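Local coordinates for peptidoglycan D,D-transpeptidase FtsI (Yersinia pestis, PDB 6SYN), which probably cross-links septal peptidoglycan during cell division as a class B penicillin-binding protein, a family targeted by beta-lactam antibiotics, at residues I300-S305 / M416-L421; I438-A443 / A458-V463. All blocks are in the same frame, centred on the assembly; numbering follows the deposited sequence.

Interaction 1 (I300-S305 / M416-L421); sequences ILQKSS and MESVAL. With CB9 ((2R,4S)-2-[(1R)-1-{[(2S)-2-carboxy-2-phenylacetyl]amino}-2-oxoethyl]-5,5-dimethyl-1,3-thiazolidine-4-carboxylic acid), chain D.
Q302, in the last helical turn of 300-305, comes closest to V419, with the two CA atoms 4.7 Å apart, whereas the CA atoms of L301 and M416 are separated by 6.6 Å, so the backbones come nearest at V419. Two polar side chains carry the outer part of the contact. With CG anti to the backbone N (chi1 180°) and the chain extended beyond it, Q302 runs alongside S418, whose OG lies beside Q302 CG at 3.0 Å. Q302 NE2 is also close to S418 OG, at 3.3 Å, but the angle is too poor for a hydrogen bond. This is therefore van der Waals contact along the glutamine stem. Deeper in, V419 CG2 abuts the helix backbone, 3.4 Å from L301 O. The tip of the leucine side chain, L301 CD1, meets M416 CG at 4.4 Å. Just past the helix S304 adopts a positive phi of 56°, and its OG accepts a hydrogen bond from CB9 NAP at 2.9 Å; K255 NZ also bonds to this hydroxyl. S305 is the N-cap residue of helix 306-314, its OG bonding to G308 N. The contact thus joins the end of helix 297-303 to the loop after helix 406-416: L301 and M416 both also pack on helix 255-264, through V259 and P256 respectively, while M416 and V419 rest against strand 437-446.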
loop_
_atom_site.group_PDB
_atom_site.type_symbol
_atom_site.label_atom_id
_atom_site.label_comp_id
_atom_site.label_asym_id
_atom_site.label_seq_id
_atom_site.Cartn_x
_atom_site.Cartn_y
_atom_site.Cartn_z
ATOM N N ILE A 300 0.654 -3.590 28.149
ATOM C CA ILE A 300 1.561 -4.312 27.206
ATOM C C ILE A 300 1.358 -3.776 25.779
ATOM O O ILE A 300 2.374 -3.578 25.084
ATOM C CB ILE A 300 1.367 -5.836 27.340
ATOM C CG1 ILE A 300 1.918 -6.309 28.688
ATOM C CG2 ILE A 300 1.997 -6.604 26.184
ATOM C CD1 ILE A 300 1.287 -7.571 29.217
ATOM N N LEU A 301 0.121 -3.509 25.359
ATOM C CA LEU A 301 -0.163 -2.914 24.022
ATOM C C LEU A 301 0.071 -1.394 24.059
ATOM O O LEU A 301 0.517 -0.847 23.038
ATOM C CB LEU A 301 -1.596 -3.263 23.599
ATOM C CG LEU A 301 -1.891 -4.756 23.436
ATOM C CD1 LEU A 301 -3.371 -4.987 23.186
ATOM C CD2 LEU A 301 -1.073 -5.369 22.312
ATOM N N GLN A 302 -0.200 -0.748 25.199
ATOM C CA GLN A 302 -0.089 0.724 25.425
ATOM C C GLN A 302 1.374 1.174 25.343
ATOM O O GLN A 302 1.635 2.207 24.702
ATOM C CB GLN A 302 -0.653 1.074 26.807
ATOM C CG GLN A 302 -0.594 2.553 27.168
ATOM C CD GLN A 302 -0.643 2.784 28.659
ATOM O OE1 GLN A 302 -0.024 2.076 29.443
ATOM N NE2 GLN A 302 -1.375 3.801 29.070
ATOM N N LYS A 303 2.267 0.436 26.012
ATOM C CA LYS A 303 3.725 0.723 26.120
ATOM C C LYS A 303 4.505 0.008 25.014
ATOM O O LYS A 303 5.699 0.336 24.824
ATOM C CB LYS A 303 4.255 0.268 27.480
ATOM C CG LYS A 303 4.356 1.369 28.520
ATOM C CD LYS A 303 3.161 2.276 28.507
ATOM C CE LYS A 303 3.126 3.212 29.691
ATOM N NZ LYS A 303 3.824 4.480 29.379
ATOM N N SER A 304 3.852 -0.928 24.323
ATOM C CA SER A 304 4.475 -1.894 23.383
ATOM C C SER A 304 5.581 -2.669 24.117
ATOM O O SER A 304 6.767 -2.475 23.809
ATOM C CB SER A 304 4.972 -1.209 22.140
ATOM O OG SER A 304 4.894 -2.099 21.036
ATOM N N SER A 305 5.183 -3.530 25.054
ATOM C CA SER A 305 6.097 -4.383 25.860
ATOM C C SER A 305 6.481 -5.635 25.062
ATOM O O SER A 305 5.591 -6.455 24.774
ATOM C CB SER A 305 5.481 -4.740 27.190
ATOM O OG SER A 305 6.389 -5.487 27.988
ATOM N N MET A 416 -6.674 -1.369 22.703
ATOM C CA MET A 416 -5.877 -0.691 21.643
ATOM C C MET A 416 -6.161 0.821 21.626
ATOM O O MET A 416 -5.363 1.542 20.997
ATOM C CB MET A 416 -6.163 -1.306 20.268
ATOM C CG MET A 416 -5.458 -2.632 20.061
ATOM S SD MET A 416 -6.294 -3.683 18.852
ATOM C CE MET A 416 -5.884 -2.849 17.321
ATOM N N GLU A 417 -7.224 1.284 22.303
ATOM C CA GLU A 417 -7.574 2.729 22.437
ATOM C C GLU A 417 -6.501 3.449 23.253
ATOM O O GLU A 417 -6.331 4.671 23.087
ATOM C CB GLU A 417 -8.920 2.907 23.135
ATOM C CG GLU A 417 -10.075 2.338 22.339
ATOM C CD GLU A 417 -11.419 2.984 22.603
ATOM O OE1 GLU A 417 -12.398 2.242 22.741
ATOM O OE2 GLU A 417 -11.478 4.223 22.660
ATOM N N SER A 418 -5.828 2.689 24.112
ATOM C CA SER A 418 -4.766 3.129 25.049
ATOM C C SER A 418 -3.559 3.699 24.292
ATOM O O SER A 418 -2.832 4.520 24.883
ATOM C CB SER A 418 -4.360 1.967 25.911
ATOM O OG SER A 418 -3.592 2.401 27.016
ATOM N N VAL A 419 -3.335 3.273 23.048
ATOM C CA VAL A 419 -2.093 3.581 22.284
ATOM C C VAL A 419 -2.135 5.050 21.834
ATOM O O VAL A 419 -1.067 5.681 21.840
ATOM C CB VAL A 419 -1.896 2.587 21.120
ATOM C CG1 VAL A 419 -0.657 2.896 20.289
ATOM C CG2 VAL A 419 -1.837 1.155 21.631
ATOM N N ALA A 420 -3.318 5.584 21.506
ATOM C CA ALA A 420 -3.530 6.981 21.050
ATOM C C ALA A 420 -4.040 7.868 22.198
ATOM O O ALA A 420 -4.310 9.055 21.943
ATOM C CB ALA A 420 -4.490 6.997 19.886
ATOM N N LEU A 421 -4.178 7.324 23.412
ATOM C CA LEU A 421 -4.507 8.110 24.632
ATOM C C LEU A 421 -3.214 8.380 25.398
ATOM O O LEU A 421 -2.247 7.632 25.258
ATOM C CB LEU A 421 -5.538 7.350 25.476
ATOM C CG LEU A 421 -6.956 7.342 24.907
ATOM C CD1 LEU A 421 -7.818 6.277 25.569
ATOM C CD2 LEU A 421 -7.608 8.712 25.035
HETATM C C CB9 D . 7.828 -3.320 18.032
HETATM N N CB9 D . 10.204 -2.740 18.595
HETATM O O CB9 D . 7.893 -2.884 16.908
HETATM C CA CB9 D . 8.885 -3.112 19.111
HETATM C CB CB9 D . 8.344 -2.149 20.207
HETATM C CAA CB9 D . 8.444 1.378 21.108
HETATM C CAB CB9 D . 10.234 1.126 19.388
HETATM O OAD CB9 D . 7.350 1.985 18.069
HETATM O OAE CB9 D . 14.718 -4.089 18.346
HETATM O OAF CB9 D . 11.040 -4.778 19.000
HETATM O OAG CB9 D . 5.790 0.668 18.797
HETATM O OAH CB9 D . 13.101 -4.503 17.027
HETATM C CAJ CB9 D . 13.824 1.072 18.252
HETATM C CAK CB9 D . 13.774 0.530 19.516
HETATM C CAL CB9 D . 13.502 0.296 17.164
HETATM C CAM CB9 D . 13.397 -0.792 19.691
HETATM C CAN CB9 D . 13.118 -1.029 17.334
HETATM N NAP CB9 D . 7.348 -1.187 19.714
HETATM S SAQ CB9 D . 9.650 -1.087 20.901
HETATM C CAR CB9 D . 6.953 0.957 18.590
HETATM C CAS CB9 D . 13.580 -3.949 17.984
HETATM C CAT CB9 D . 11.227 -3.579 18.794
HETATM C CAU CB9 D . 13.030 -1.580 18.608
HETATM C CAX CB9 D . 8.010 -0.074 19.023
HETATM C CAY CB9 D . 12.673 -3.044 18.839
HETATM C CAZ CB9 D . 9.051 0.454 20.065
#

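Interaction 2 (I438-A443 / A458-V463); sequences IKTGTA and AYTAGV. With CB9 ((2R,4S)-2-[(1R)-1-{[(2S)-2-carboxy-2-phenylacetyl]amino}-2-oxoethyl]-5,5-dimethyl-1,3-thiazolidine-4-carboxylic acid), chain D.
T440 meets T460 through a chi1 of 58°, which folds OG1 back over the residue's own main chain, flanked by N and C, and leaves T440 CG2 3.8 Å from T460 OG1; the two threonines run abreast off the same sheet face. That torsion leaves T440 OG1 to donate to OAG of the CB9 thiazolidine carboxylate at 2.7 Å. Two residues on, T442 has OG1 anti to the carbonyl carbon (chi1 -40°), and this T442 OG1 reaches the other oxygen of the same carboxylate, CB9 OAD, at 2.6 Å. One threonine thus grips each carboxylate oxygen. The strands beneath run antiparallel at 160°, and reciprocal N-H to O bonds in the K439-A461 and G441-Y459 pairs fix the register. Y459 O accepts twice, from G441 N and, at 2.8 Å, from T460 OG1. The Y459 ring lies on the sheet face opposite the threonines, and A443 CB meets its edge in plane, 3.9 Å from Y459 CE2, while Y459 OH bonds to E249 O. The K439 chain bends away from A461, and K439 NZ bonds to T440 O at 3.0 Å as well as to S304 OG. T442 N donates to CB9 O at 3.0 Å, as the strand-side donor of the oxyanion hole does in this family. The sequence K439-T440-G441 on an edge strand of the five-stranded antiparallel sheet matches the KTG motif of penicillin-binding transpeptidases.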
loop_
_atom_site.group_PDB
_atom_site.type_symbol
_atom_site.label_atom_id
_atom_site.label_comp_id
_atom_site.label_asym_id
_atom_site.label_seq_id
_atom_site.Cartn_x
_atom_site.Cartn_y
_atom_site.Cartn_z
ATOM N N ILE A 438 -5.533 1.663 17.607
ATOM C CA ILE A 438 -4.286 1.519 16.803
ATOM C C ILE A 438 -3.261 0.695 17.581
ATOM O O ILE A 438 -3.382 0.559 18.810
ATOM C CB ILE A 438 -3.695 2.894 16.438
ATOM C CG1 ILE A 438 -3.132 3.627 17.661
ATOM C CG2 ILE A 438 -4.719 3.736 15.702
ATOM C CD1 ILE A 438 -2.112 4.692 17.322
ATOM N N LYS A 439 -2.263 0.204 16.856
ATOM C CA LYS A 439 -0.990 -0.314 17.402
ATOM C C LYS A 439 0.142 0.270 16.555
ATOM O O LYS A 439 0.060 0.179 15.317
ATOM C CB LYS A 439 -1.006 -1.843 17.362
ATOM C CG LYS A 439 0.210 -2.517 17.977
ATOM C CD LYS A 439 0.265 -2.392 19.482
ATOM C CE LYS A 439 1.616 -2.739 20.056
ATOM N NZ LYS A 439 2.606 -1.678 19.776
ATOM N N THR A 440 1.145 0.872 17.190
ATOM C CA THR A 440 2.383 1.326 16.512
ATOM C C THR A 440 3.314 0.129 16.321
ATOM O O THR A 440 3.058 -0.934 16.914
ATOM C CB THR A 440 3.104 2.422 17.303
ATOM O OG1 THR A 440 3.391 1.891 18.597
ATOM C CG2 THR A 440 2.293 3.694 17.410
ATOM N N GLY A 441 4.359 0.324 15.524
ATOM C CA GLY A 441 5.430 -0.656 15.293
ATOM C C GLY A 441 6.655 0.029 14.721
ATOM O O GLY A 441 6.492 0.992 13.935
ATOM N N THR A 442 7.838 -0.419 15.144
ATOM C CA THR A 442 9.155 -0.038 14.579
ATOM C C THR A 442 9.929 -1.339 14.361
ATOM O O THR A 442 10.553 -1.823 15.329
ATOM C CB THR A 442 9.894 0.956 15.489
ATOM O OG1 THR A 442 8.957 1.905 16.005
ATOM C CG2 THR A 442 11.019 1.678 14.779
ATOM N N ALA A 443 9.823 -1.920 13.163
ATOM C CA ALA A 443 10.495 -3.184 12.784
ATOM C C ALA A 443 11.928 -2.868 12.354
ATOM O O ALA A 443 12.113 -1.919 11.569
ATOM C CB ALA A 443 9.732 -3.893 11.692
ATOM N N ALA A 458 8.772 2.164 9.902
ATOM C CA ALA A 458 7.847 2.938 10.761
ATOM C C ALA A 458 6.415 2.529 10.406
ATOM O O ALA A 458 5.969 2.825 9.281
ATOM C CB ALA A 458 8.075 4.422 10.605
ATOM N N TYR A 459 5.751 1.851 11.345
ATOM C CA TYR A 459 4.394 1.267 11.213
ATOM C C TYR A 459 3.392 2.039 12.071
ATOM O O TYR A 459 3.720 2.419 13.207
ATOM C CB TYR A 459 4.371 -0.172 11.730
ATOM C CG TYR A 459 4.782 -1.256 10.769
ATOM C CD1 TYR A 459 3.926 -1.682 9.768
ATOM C CD2 TYR A 459 5.987 -1.920 10.916
ATOM C CE1 TYR A 459 4.269 -2.715 8.914
ATOM C CE2 TYR A 459 6.349 -2.953 10.067
ATOM C CZ TYR A 459 5.485 -3.352 9.062
ATOM O OH TYR A 459 5.828 -4.369 8.221
ATOM N N THR A 460 2.179 2.215 11.554
ATOM C CA THR A 460 0.957 2.468 12.358
ATOM C C THR A 460 -0.216 1.815 11.627
ATOM O O THR A 460 -0.469 2.172 10.464
ATOM C CB THR A 460 0.778 3.960 12.664
ATOM O OG1 THR A 460 1.738 4.304 13.664
ATOM C CG2 THR A 460 -0.606 4.307 13.166
ATOM N N ALA A 461 -0.854 0.850 12.283
ATOM C CA ALA A 461 -2.064 0.144 11.808
ATOM C C ALA A 461 -3.183 0.410 12.811
ATOM O O ALA A 461 -2.863 0.686 13.985
ATOM C CB ALA A 461 -1.784 -1.330 11.671
ATOM N N GLY A 462 -4.438 0.350 12.374
ATOM C CA GLY A 462 -5.569 0.535 13.293
ATOM C C GLY A 462 -6.910 0.593 12.599
ATOM O O GLY A 462 -6.993 0.353 11.371
ATOM N N VAL A 463 -7.917 0.943 13.393
ATOM C CA VAL A 463 -9.363 0.770 13.101
ATOM C C VAL A 463 -10.078 1.993 13.681
ATOM O O VAL A 463 -9.550 2.560 14.653
ATOM C CB VAL A 463 -9.815 -0.574 13.701
ATOM C CG1 VAL A 463 -10.891 -0.437 14.765
ATOM C CG2 VAL A 463 -10.223 -1.556 12.622
HETATM C C CB9 D . 7.828 -3.320 18.032
HETATM N N CB9 D . 10.204 -2.740 18.595
HETATM O O CB9 D . 7.893 -2.884 16.908
HETATM C CA CB9 D . 8.885 -3.112 19.111
HETATM C CB CB9 D . 8.344 -2.149 20.207
HETATM C CAA CB9 D . 8.444 1.378 21.108
HETATM C CAB CB9 D . 10.234 1.126 19.388
HETATM O OAD CB9 D . 7.350 1.985 18.069
HETATM O OAE CB9 D . 14.718 -4.089 18.346
HETATM O OAF CB9 D . 11.040 -4.778 19.000
HETATM O OAG CB9 D . 5.790 0.668 18.797
HETATM O OAH CB9 D . 13.101 -4.503 17.027
HETATM C CAJ CB9 D . 13.824 1.072 18.252
HETATM C CAK CB9 D . 13.774 0.530 19.516
HETATM C CAL CB9 D . 13.502 0.296 17.164
HETATM C CAM CB9 D . 13.397 -0.792 19.691
HETATM C CAN CB9 D . 13.118 -1.029 17.334
HETATM N NAP CB9 D . 7.348 -1.187 19.714
HETATM S SAQ CB9 D . 9.650 -1.087 20.901
HETATM C CAR CB9 D . 6.953 0.957 18.590
HETATM C CAS CB9 D . 13.580 -3.949 17.984
HETATM C CAT CB9 D . 11.227 -3.579 18.794
HETATM C CAU CB9 D . 13.030 -1.580 18.608
HETATM C CAX CB9 D . 8.010 -0.074 19.023
HETATM C CAY CB9 D . 12.673 -3.044 18.839
HETATM C CAZ CB9 D . 9.051 0.454 20.065
#

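Interactions 1 and 2, their centres about 11 Å apart, meet along strand 437-446. Their polar junction is a probable hydrogen bond of 2.6 Å between S304 OG and K439 NZ, joining the serine after helix 297-303 to the lysine of the KTG-like sequence. Next to it V419 CG2 packs 3.3 Å from I438 O, which places the loop of 416-421 on the strand, and L301 O lies 3.7 Å from K439 CE, which places the helix on it. CB9 is bonded by both interactions: its NAP donates to S304 OG, whereas T440 OG1 and T442 OG1 donate to its thiazolidine carboxylate and T442 N to its carbonyl oxygen. With S252 and K255 also lining the pocket, the layout is consistent with the SxxK, SxN and KTG motifs holding an opened penicillin.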